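Local coordinates for endoglucanase A (Clostridium cellulolyticum, PDB 1EDG), which probably hydrolyses internal beta-1,4-glucosidic bonds of cellulose, as a family 5 endoglucanase, at residues Gly32-Asn37 and Arg79-Trp84; Asn120-Val125 and Gly167-Arg172; Val251-Tyr256 and Ile301-Gly306. All coordinates share one frame; numbering follows the deposited sequence.

Contact 1: residues Gly32-Asn37 and Arg79-Trp84; sequences GWNLGN and RIPVSW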
loop_
_atom_site.group_PDB
_atom_site.type_symbol
_atom_site.label_atom_id
_atom_site.label_comp_id
_atom_site.label_asym_id
_atom_site.label_seq_id
_atom_site.Cartn_x
_atom_site.Cartn_y
_atom_site.Cartn_z
ATOM N N GLY A 32 1.621 9.554 -0.816
ATOM C CA GLY A 32 2.419 8.556 -1.511
ATOM C C GLY A 32 1.932 8.124 -2.887
ATOM O O GLY A 32 0.781 8.347 -3.265
ATOM N N TRP A 33 2.811 7.441 -3.610
ATOM C CA TRP A 33 2.507 6.946 -4.943
ATOM C C TRP A 33 3.028 5.503 -5.037
ATOM O O TRP A 33 4.112 5.203 -4.536
ATOM C CB TRP A 33 3.214 7.834 -5.971
ATOM C CG TRP A 33 2.989 7.463 -7.395
ATOM C CD1 TRP A 33 1.911 7.779 -8.167
ATOM C CD2 TRP A 33 3.903 6.763 -8.243
ATOM N NE1 TRP A 33 2.102 7.326 -9.452
ATOM C CE2 TRP A 33 3.314 6.695 -9.525
ATOM C CE3 TRP A 33 5.166 6.190 -8.046
ATOM C CZ2 TRP A 33 3.951 6.075 -10.611
ATOM C CZ3 TRP A 33 5.802 5.574 -9.126
ATOM C CH2 TRP A 33 5.189 5.524 -10.391
ATOM N N ASN A 34 2.237 4.615 -5.637
ATOM C CA ASN A 34 2.619 3.209 -5.815
ATOM C C ASN A 34 3.252 2.958 -7.183
ATOM O O ASN A 34 2.699 3.377 -8.199
ATOM C CB ASN A 34 1.385 2.307 -5.769
ATOM C CG ASN A 34 1.005 1.884 -4.374
ATOM O OD1 ASN A 34 1.625 0.992 -3.808
ATOM N ND2 ASN A 34 -0.065 2.470 -3.841
ATOM N N LEU A 35 4.366 2.229 -7.206
ATOM C CA LEU A 35 5.024 1.835 -8.458
ATOM C C LEU A 35 4.258 0.537 -8.826
ATOM O O LEU A 35 4.795 -0.570 -8.720
ATOM C CB LEU A 35 6.505 1.511 -8.196
ATOM C CG LEU A 35 7.631 1.861 -9.188
ATOM C CD1 LEU A 35 8.701 0.791 -9.128
ATOM C CD2 LEU A 35 7.136 2.043 -10.614
ATOM N N GLY A 36 2.996 0.690 -9.225
ATOM C CA GLY A 36 2.136 -0.442 -9.530
ATOM C C GLY A 36 2.427 -1.259 -10.769
ATOM O O GLY A 36 3.019 -0.760 -11.728
ATOM N N ASN A 37 1.993 -2.520 -10.731
ATOM C CA ASN A 37 2.167 -3.482 -11.825
ATOM C C ASN A 37 3.590 -3.529 -12.373
ATOM O O ASN A 37 3.795 -3.703 -13.575
ATOM C CB ASN A 37 1.170 -3.208 -12.963
ATOM C CG ASN A 37 -0.238 -3.720 -12.661
ATOM O OD1 ASN A 37 -0.544 -4.138 -11.540
ATOM N ND2 ASN A 37 -1.109 -3.667 -13.663
ATOM N N ARG A 79 5.703 3.686 -2.651
ATOM C CA ARG A 79 5.567 2.309 -2.195
ATOM C C ARG A 79 5.986 1.461 -3.393
ATOM O O ARG A 79 5.567 1.722 -4.537
ATOM C CB ARG A 79 4.136 1.956 -1.757
ATOM C CG ARG A 79 4.094 0.596 -1.031
ATOM C CD ARG A 79 2.773 0.282 -0.335
ATOM N NE ARG A 79 1.799 -0.117 -1.322
ATOM C CZ ARG A 79 1.142 -1.271 -1.354
ATOM N NH1 ARG A 79 1.299 -2.205 -0.427
ATOM N NH2 ARG A 79 0.397 -1.526 -2.406
ATOM N N ILE A 80 6.844 0.487 -3.135
ATOM C CA ILE A 80 7.351 -0.393 -4.179
ATOM C C ILE A 80 6.908 -1.840 -3.932
ATOM O O ILE A 80 7.538 -2.571 -3.161
ATOM C CB ILE A 80 8.898 -0.317 -4.248
ATOM C CG1 ILE A 80 9.346 1.121 -4.552
ATOM C CG2 ILE A 80 9.431 -1.280 -5.294
ATOM C CD1 ILE A 80 10.843 1.319 -4.527
ATOM N N PRO A 81 5.785 -2.250 -4.543
ATOM C CA PRO A 81 5.257 -3.609 -4.397
ATOM C C PRO A 81 6.216 -4.606 -5.051
ATOM O O PRO A 81 6.637 -4.392 -6.192
ATOM C CB PRO A 81 3.952 -3.550 -5.194
ATOM C CG PRO A 81 3.559 -2.121 -5.128
ATOM C CD PRO A 81 4.862 -1.420 -5.339
ATOM N N VAL A 82 6.565 -5.680 -4.346
ATOM C CA VAL A 82 7.460 -6.686 -4.918
ATOM C C VAL A 82 6.953 -8.105 -4.682
ATOM O O VAL A 82 6.635 -8.478 -3.553
ATOM C CB VAL A 82 8.898 -6.604 -4.339
ATOM C CG1 VAL A 82 9.803 -7.624 -5.046
ATOM C CG2 VAL A 82 9.476 -5.208 -4.508
ATOM N N SER A 83 6.813 -8.871 -5.760
ATOM C CA SER A 83 6.403 -10.268 -5.649
ATOM C C SER A 83 7.709 -11.056 -5.750
ATOM O O SER A 83 8.308 -11.160 -6.822
ATOM C CB SER A 83 5.433 -10.652 -6.768
ATOM O OG SER A 83 4.165 -10.028 -6.593
ATOM N N TRP A 84 8.172 -11.571 -4.618
ATOM C CA TRP A 84 9.433 -12.303 -4.568
ATOM C C TRP A 84 9.395 -13.778 -4.958
ATOM O O TRP A 84 10.432 -14.335 -5.331
ATOM C CB TRP A 84 10.037 -12.215 -3.164
ATOM C CG TRP A 84 10.128 -10.836 -2.619
ATOM C CD1 TRP A 84 9.147 -10.151 -1.950
ATOM C CD2 TRP A 84 11.257 -9.955 -2.690
ATOM N NE1 TRP A 84 9.599 -8.904 -1.607
ATOM C CE2 TRP A 84 10.893 -8.754 -2.046
ATOM C CE3 TRP A 84 12.546 -10.064 -3.236
ATOM C CZ2 TRP A 84 11.767 -7.663 -1.930
ATOM C CZ3 TRP A 84 13.421 -8.984 -3.122
ATOM C CH2 TRP A 84 13.025 -7.797 -2.472
HETATM O O HOH W 1 7.054 -2.384 -8.103
#
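Asn-34 and Arg-79 sit side by side at the seam between the first two strands of a (beta/alpha)8 barrel, the TIM-barrel fold of family 5 glycoside hydrolases. Packing is tight where strands 32-34 and 77-80 still run parallel. Arg-79 N donates to Trp-33 O (2.9 Å), and Leu-35 N returns a bond of 3.0 Å to Arg-79 O, nearly straight at 169°. Both side chains leave the same face of the sheet, the barrel interior. Asn-34 CG lies beside its own backbone N (chi1 -87°), which brings OD1 to the guanidinium edge; the amide and guanidinium planes are perpendicular. Arg-79 NE donates to a lone pair of Asn-34 OD1 at 2.7 Å, and Arg-79 NH2 adds a weak bond to that oxygen at 3.1 Å. One amide oxygen thereby steadies a guanidinium whose NH2 and NH1 also form salt bridges with Glu-307 and Glu-166; Asn-34 ND2 is itself tied to Leu-339 O in the eighth strand. Beyond this point the contact slackens. Leu-35 is the centre of an inverse gamma turn, and the two chains diverge. Leu-35 CD1 merely grazes Ile-80 CG2 at 4.4 Å, and Pro-81 CD lies 3.5 Å from Leu-35 O. Past the turn a water joins the two chains, donating to Leu-35 O (3.0 Å) and to Pro-81 O (2.8 Å).

Contact 2: residues Asn120-Val125 and Gly167-Arg172; sequences NTHHDV and GMNEPR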
loop_
_atom_site.group_PDB
_atom_site.type_symbol
_atom_site.label_atom_id
_atom_site.label_comp_id
_atom_site.label_asym_id
_atom_site.label_seq_id
_atom_site.Cartn_x
_atom_site.Cartn_y
_atom_site.Cartn_z
ATOM N N ASN A 120 7.672 -4.114 0.311
ATOM C CA ASN A 120 6.829 -5.182 0.856
ATOM C C ASN A 120 7.013 -6.518 0.133
ATOM O O ASN A 120 8.012 -6.712 -0.576
ATOM C CB ASN A 120 5.340 -4.764 0.753
ATOM C CG ASN A 120 4.735 -4.956 -0.667
ATOM O OD1 ASN A 120 5.380 -5.461 -1.590
ATOM N ND2 ASN A 120 3.479 -4.587 -0.816
ATOM N N THR A 121 6.139 -7.473 0.463
ATOM C CA THR A 121 6.055 -8.730 -0.279
ATOM C C THR A 121 4.640 -8.503 -0.822
ATOM O O THR A 121 3.762 -8.000 -0.095
ATOM C CB THR A 121 6.121 -10.039 0.570
ATOM O OG1 THR A 121 5.000 -10.127 1.457
ATOM C CG2 THR A 121 7.427 -10.124 1.321
ATOM N N HIS A 122 4.412 -8.804 -2.097
ATOM C CA HIS A 122 3.114 -8.544 -2.693
ATOM C C HIS A 122 2.308 -9.782 -3.064
ATOM O O HIS A 122 1.680 -10.387 -2.193
ATOM C CB HIS A 122 3.277 -7.590 -3.884
ATOM C CG HIS A 122 2.139 -6.632 -4.055
ATOM N ND1 HIS A 122 1.155 -6.798 -5.009
ATOM C CD2 HIS A 122 1.839 -5.483 -3.407
ATOM C CE1 HIS A 122 0.302 -5.790 -4.942
ATOM N NE2 HIS A 122 0.698 -4.979 -3.978
ATOM N N HIS A 123 2.325 -10.176 -4.338
ATOM C CA HIS A 123 1.556 -11.343 -4.783
ATOM C C HIS A 123 2.326 -12.627 -4.464
ATOM O O HIS A 123 2.775 -13.348 -5.364
ATOM C CB HIS A 123 1.252 -11.250 -6.284
ATOM C CG HIS A 123 0.339 -10.117 -6.654
ATOM N ND1 HIS A 123 0.600 -9.263 -7.707
ATOM C CD2 HIS A 123 -0.853 -9.726 -6.141
ATOM C CE1 HIS A 123 -0.394 -8.400 -7.830
ATOM N NE2 HIS A 123 -1.288 -8.660 -6.893
ATOM N N ASP A 124 2.503 -12.888 -3.170
ATOM C CA ASP A 124 3.232 -14.064 -2.716
ATOM C C ASP A 124 2.371 -15.052 -1.932
ATOM O O ASP A 124 2.894 -15.889 -1.199
ATOM C CB ASP A 124 4.460 -13.646 -1.906
ATOM C CG ASP A 124 5.570 -13.072 -2.777
ATOM O OD1 ASP A 124 5.560 -13.327 -4.002
ATOM O OD2 ASP A 124 6.468 -12.392 -2.238
ATOM N N VAL A 125 1.053 -14.924 -2.063
ATOM C CA VAL A 125 0.130 -15.841 -1.401
ATOM C C VAL A 125 0.017 -17.005 -2.387
ATOM O O VAL A 125 -0.685 -16.902 -3.398
ATOM C CB VAL A 125 -1.275 -15.212 -1.190
ATOM C CG1 VAL A 125 -2.176 -16.179 -0.410
ATOM C CG2 VAL A 125 -1.166 -13.885 -0.454
ATOM N N GLY A 167 5.456 -6.151 5.830
ATOM C CA GLY A 167 5.557 -7.599 5.796
ATOM C C GLY A 167 4.777 -8.351 4.736
ATOM O O GLY A 167 5.347 -9.192 4.025
ATOM N N MET A 168 3.472 -8.095 4.666
ATOM C CA MET A 168 2.581 -8.742 3.701
ATOM C C MET A 168 1.664 -7.700 3.084
ATOM O O MET A 168 1.425 -6.644 3.679
ATOM C CB MET A 168 1.724 -9.814 4.381
ATOM C CG MET A 168 2.529 -10.968 4.963
ATOM S SD MET A 168 1.530 -12.116 5.933
ATOM C CE MET A 168 1.407 -11.198 7.471
ATOM N N ASN A 169 1.125 -8.013 1.911
ATOM C CA ASN A 169 0.234 -7.108 1.192
ATOM C C ASN A 169 -1.239 -7.299 1.567
ATOM O O ASN A 169 -1.785 -6.555 2.391
ATOM C CB ASN A 169 0.452 -7.285 -0.322
ATOM C CG ASN A 169 -0.487 -6.428 -1.147
ATOM O OD1 ASN A 169 -0.606 -5.226 -0.923
ATOM N ND2 ASN A 169 -1.164 -7.044 -2.111
ATOM N N GLU A 170 -1.894 -8.273 0.943
ATOM C CA GLU A 170 -3.296 -8.574 1.217
ATOM C C GLU A 170 -3.445 -10.064 1.537
ATOM O O GLU A 170 -4.073 -10.811 0.784
ATOM C CB GLU A 170 -4.177 -8.184 0.015
ATOM C CG GLU A 170 -4.240 -6.676 -0.242
ATOM C CD GLU A 170 -5.129 -6.285 -1.421
ATOM O OE1 GLU A 170 -5.572 -7.157 -2.194
ATOM O OE2 GLU A 170 -5.390 -5.076 -1.581
ATOM N N PRO A 171 -2.876 -10.514 2.669
ATOM C CA PRO A 171 -2.970 -11.935 3.045
ATOM C C PRO A 171 -4.443 -12.348 3.122
ATOM O O PRO A 171 -5.261 -11.669 3.749
ATOM C CB PRO A 171 -2.254 -11.982 4.395
ATOM C CG PRO A 171 -2.505 -10.613 4.961
ATOM C CD PRO A 171 -2.327 -9.704 3.772
ATOM N N ARG A 172 -4.786 -13.444 2.455
ATOM C CA ARG A 172 -6.175 -13.878 2.409
ATOM C C ARG A 172 -6.262 -15.330 1.953
ATOM O O ARG A 172 -5.258 -15.921 1.553
ATOM C CB ARG A 172 -6.917 -12.998 1.394
ATOM C CG ARG A 172 -6.399 -13.170 -0.039
ATOM C CD ARG A 172 -6.855 -12.053 -0.963
ATOM N NE ARG A 172 -6.481 -12.300 -2.355
ATOM C CZ ARG A 172 -5.266 -12.110 -2.866
ATOM N NH1 ARG A 172 -4.275 -11.661 -2.110
ATOM N NH2 ARG A 172 -5.040 -12.369 -4.147
HETATM O O HOH W 2 2.271 -10.532 0.512
HETATM O O HOH W 3 -1.058 -10.410 -0.903
#
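His-122 and Asn-169 form the stacked part of this contact between two loops that leave the third and fourth barrel strands. The carboxamide lies over one face of the imidazole, the planes 21° apart, with Asn-169 ND2 3.3 Å above the centre of the His-122 ring. CG of Asn-169, anti to its backbone N (chi1 177°), carries the amide across to the ring. The groups meet flat, and their close N and O atoms have angles too poor for a hydrogen bond. A single direct hydrogen bond joins the loops: Thr-121 OG1 donates to Gly-167 O at 2.8 Å, an oxygen that Trp-149 NE1 also reaches. Two waters supply the rest of the polar link. One accepts from Asn-169 N (3.1 Å) and donates to His-122 O (2.8 Å) and to Thr-121 OG1; the other accepts from Glu-170 N (2.9 Å) and donates to His-122 O (3.0 Å). The His-122 carbonyl is thus gripped by both waters. Van der Waals contact closes the far end, where Val-125 CG1 lies 3.7 Å from Arg-172 O and CG2 approaches the guanidinium obliquely. That guanidinium is anchored by Arg-172 NH1 donating to Glu-170 O at 3.0 Å and by a salt bridge from NE to Glu-179. Asn-169, Glu-170 and Pro-171 spell the Asn-Glu-Pro motif of family 5, found just after the fourth barrel strand, whose glutamate generally serves as the acid/base of the active site.

Contact 3: residues Val251-Tyr256 and Ile301-Gly306; sequences VSVHAY and IPVIIG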
loop_
_atom_site.group_PDB
_atom_site.type_symbol
_atom_site.label_atom_id
_atom_site.label_comp_id
_atom_site.label_asym_id
_atom_site.label_seq_id
_atom_site.Cartn_x
_atom_site.Cartn_y
_atom_site.Cartn_z
ATOM N N VAL A 251 -0.350 0.341 11.159
ATOM C CA VAL A 251 -1.419 -0.494 10.622
ATOM C C VAL A 251 -1.593 -0.158 9.136
ATOM O O VAL A 251 -1.637 1.020 8.758
ATOM C CB VAL A 251 -2.760 -0.234 11.351
ATOM C CG1 VAL A 251 -3.848 -1.145 10.809
ATOM C CG2 VAL A 251 -2.583 -0.427 12.849
ATOM N N SER A 252 -1.716 -1.188 8.309
ATOM C CA SER A 252 -1.885 -1.017 6.875
ATOM C C SER A 252 -3.300 -1.370 6.426
ATOM O O SER A 252 -3.822 -2.428 6.788
ATOM C CB SER A 252 -0.886 -1.917 6.141
ATOM O OG SER A 252 -1.119 -1.908 4.741
ATOM N N VAL A 253 -3.942 -0.475 5.680
ATOM C CA VAL A 253 -5.277 -0.745 5.157
ATOM C C VAL A 253 -5.342 -0.308 3.701
ATOM O O VAL A 253 -4.610 0.597 3.283
ATOM C CB VAL A 253 -6.428 -0.027 5.936
ATOM C CG1 VAL A 253 -6.362 -0.344 7.430
ATOM C CG2 VAL A 253 -6.400 1.456 5.695
ATOM N N HIS A 254 -6.166 -0.994 2.917
ATOM C CA HIS A 254 -6.362 -0.657 1.509
ATOM C C HIS A 254 -7.851 -0.403 1.429
ATOM O O HIS A 254 -8.636 -1.163 2.000
ATOM C CB HIS A 254 -5.959 -1.814 0.583
ATOM C CG HIS A 254 -4.487 -2.104 0.581
ATOM N ND1 HIS A 254 -3.943 -3.185 -0.075
ATOM C CD2 HIS A 254 -3.448 -1.454 1.156
ATOM C CE1 HIS A 254 -2.632 -3.194 0.095
ATOM N NE2 HIS A 254 -2.305 -2.154 0.837
ATOM N N ALA A 255 -8.262 0.667 0.759
ATOM C CA ALA A 255 -9.683 0.949 0.704
ATOM C C ALA A 255 -10.167 1.664 -0.540
ATOM O O ALA A 255 -10.171 2.892 -0.603
ATOM C CB ALA A 255 -10.100 1.720 1.948
ATOM N N TYR A 256 -10.598 0.887 -1.525
ATOM C CA TYR A 256 -11.143 1.435 -2.758
ATOM C C TYR A 256 -12.648 1.461 -2.496
ATOM O O TYR A 256 -13.389 0.621 -3.001
ATOM C CB TYR A 256 -10.823 0.504 -3.932
ATOM C CG TYR A 256 -9.345 0.325 -4.216
ATOM C CD1 TYR A 256 -8.688 1.151 -5.121
ATOM C CD2 TYR A 256 -8.618 -0.718 -3.629
ATOM C CE1 TYR A 256 -7.344 0.941 -5.448
ATOM C CE2 TYR A 256 -7.274 -0.934 -3.947
ATOM C CZ TYR A 256 -6.645 -0.106 -4.862
ATOM O OH TYR A 256 -5.340 -0.341 -5.231
ATOM N N ILE A 301 -1.912 5.854 17.336
ATOM C CA ILE A 301 -1.307 4.695 16.669
ATOM C C ILE A 301 -1.420 4.998 15.177
ATOM O O ILE A 301 -2.523 5.214 14.664
ATOM C CB ILE A 301 -2.049 3.386 17.020
ATOM C CG1 ILE A 301 -1.895 3.101 18.518
ATOM C CG2 ILE A 301 -1.478 2.215 16.219
ATOM C CD1 ILE A 301 -2.866 2.101 19.035
ATOM N N PRO A 302 -0.276 5.050 14.468
ATOM C CA PRO A 302 -0.287 5.350 13.032
ATOM C C PRO A 302 -0.953 4.323 12.117
ATOM O O PRO A 302 -0.834 3.107 12.328
ATOM C CB PRO A 302 1.195 5.538 12.714
ATOM C CG PRO A 302 1.875 4.651 13.684
ATOM C CD PRO A 302 1.102 4.847 14.956
ATOM N N VAL A 303 -1.641 4.839 11.096
ATOM C CA VAL A 303 -2.323 4.031 10.087
ATOM C C VAL A 303 -2.041 4.643 8.705
ATOM O O VAL A 303 -2.024 5.871 8.542
ATOM C CB VAL A 303 -3.859 4.009 10.303
ATOM C CG1 VAL A 303 -4.528 3.146 9.228
ATOM C CG2 VAL A 303 -4.208 3.473 11.690
ATOM N N ILE A 304 -1.794 3.781 7.725
ATOM C CA ILE A 304 -1.527 4.226 6.364
ATOM C C ILE A 304 -2.461 3.505 5.398
ATOM O O ILE A 304 -2.622 2.284 5.480
ATOM C CB ILE A 304 -0.050 3.925 5.937
ATOM C CG1 ILE A 304 0.931 4.851 6.660
ATOM C CG2 ILE A 304 0.114 4.063 4.423
ATOM C CD1 ILE A 304 2.389 4.544 6.359
ATOM N N ILE A 305 -3.157 4.272 4.561
ATOM C CA ILE A 305 -4.012 3.686 3.529
ATOM C C ILE A 305 -3.008 3.512 2.374
ATOM O O ILE A 305 -2.706 4.465 1.640
ATOM C CB ILE A 305 -5.182 4.627 3.125
ATOM C CG1 ILE A 305 -6.162 4.783 4.299
ATOM C CG2 ILE A 305 -5.922 4.066 1.908
ATOM C CD1 ILE A 305 -7.296 5.760 4.051
ATOM N N GLY A 306 -2.421 2.313 2.301
ATOM C CA GLY A 306 -1.415 2.010 1.302
ATOM C C GLY A 306 -1.879 1.949 -0.139
ATOM O O GLY A 306 -1.049 1.951 -1.048
#
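Val-251 opens the pairing with Ile-301-Gly-306: its N donates to Pro-302 O at 3.0 Å, and its O accepts from Ile-304 N at 3.0 Å. On the face turned to the surrounding helices, Val-251 CB rests 4.0 Å from Val-303 CG2. Ser-252 points to the other face, shared with Ile-304, where both side chains touch Met-220 of the fifth strand inside the barrel. Strands 249-254 and 303-308 are the sixth and seventh of the (beta/alpha)8 barrel, joined by a beta-alpha-beta crossover through helix 279-297, which packs on Val-303 from outside; the paired segments run parallel with a 32° twist. Val-253 N then donates to Ile-304 O at 3.1 Å. With chi1 of -54°, Val-253 CG2 takes the crowded position between backbone N and carbonyl carbon and meets Ile-305 CG1 at 3.6 Å. Val-253 O accepts a more bent bond, 131° at the hydrogen, from Gly-306 N (2.9 Å). The CB of His-254 starts away from the partner strand, but the ring returns until its CD2 is 4.0 Å from Gly-306 C. Ala-255 N lies near Ile-305 CG2, and past it Tyr-256 OH is hydrogen-bonded to Glu-307 OE1.

Contacts 1 and 2 and the His-254/Gly-306 end of contact 3 lie toward the C-terminal mouth of one barrel, where family 5 enzymes have their active site. Contacts 1 and 2, centres about 11 Å apart, join where His-122 N approaches Val-82 O at 2.7 Å, a probable hydrogen bond. Contact 3, its centre about 15 Å from that of contact 1, is reached by a probable hydrogen bond from Asn-34 ND2 to Gly-306 O (3.0 Å). Contacts 2 and 3, about 14 Å apart between centres, meet through Glu-170 OE2 and His-254 ND1 at 2.8 Å, a probable hydrogen bond. Arg-79 and Tyr-256 both bind Glu-307; Glu-170 and Glu-307, after strand four and on strand seven, are consistent with the family's catalytic pair.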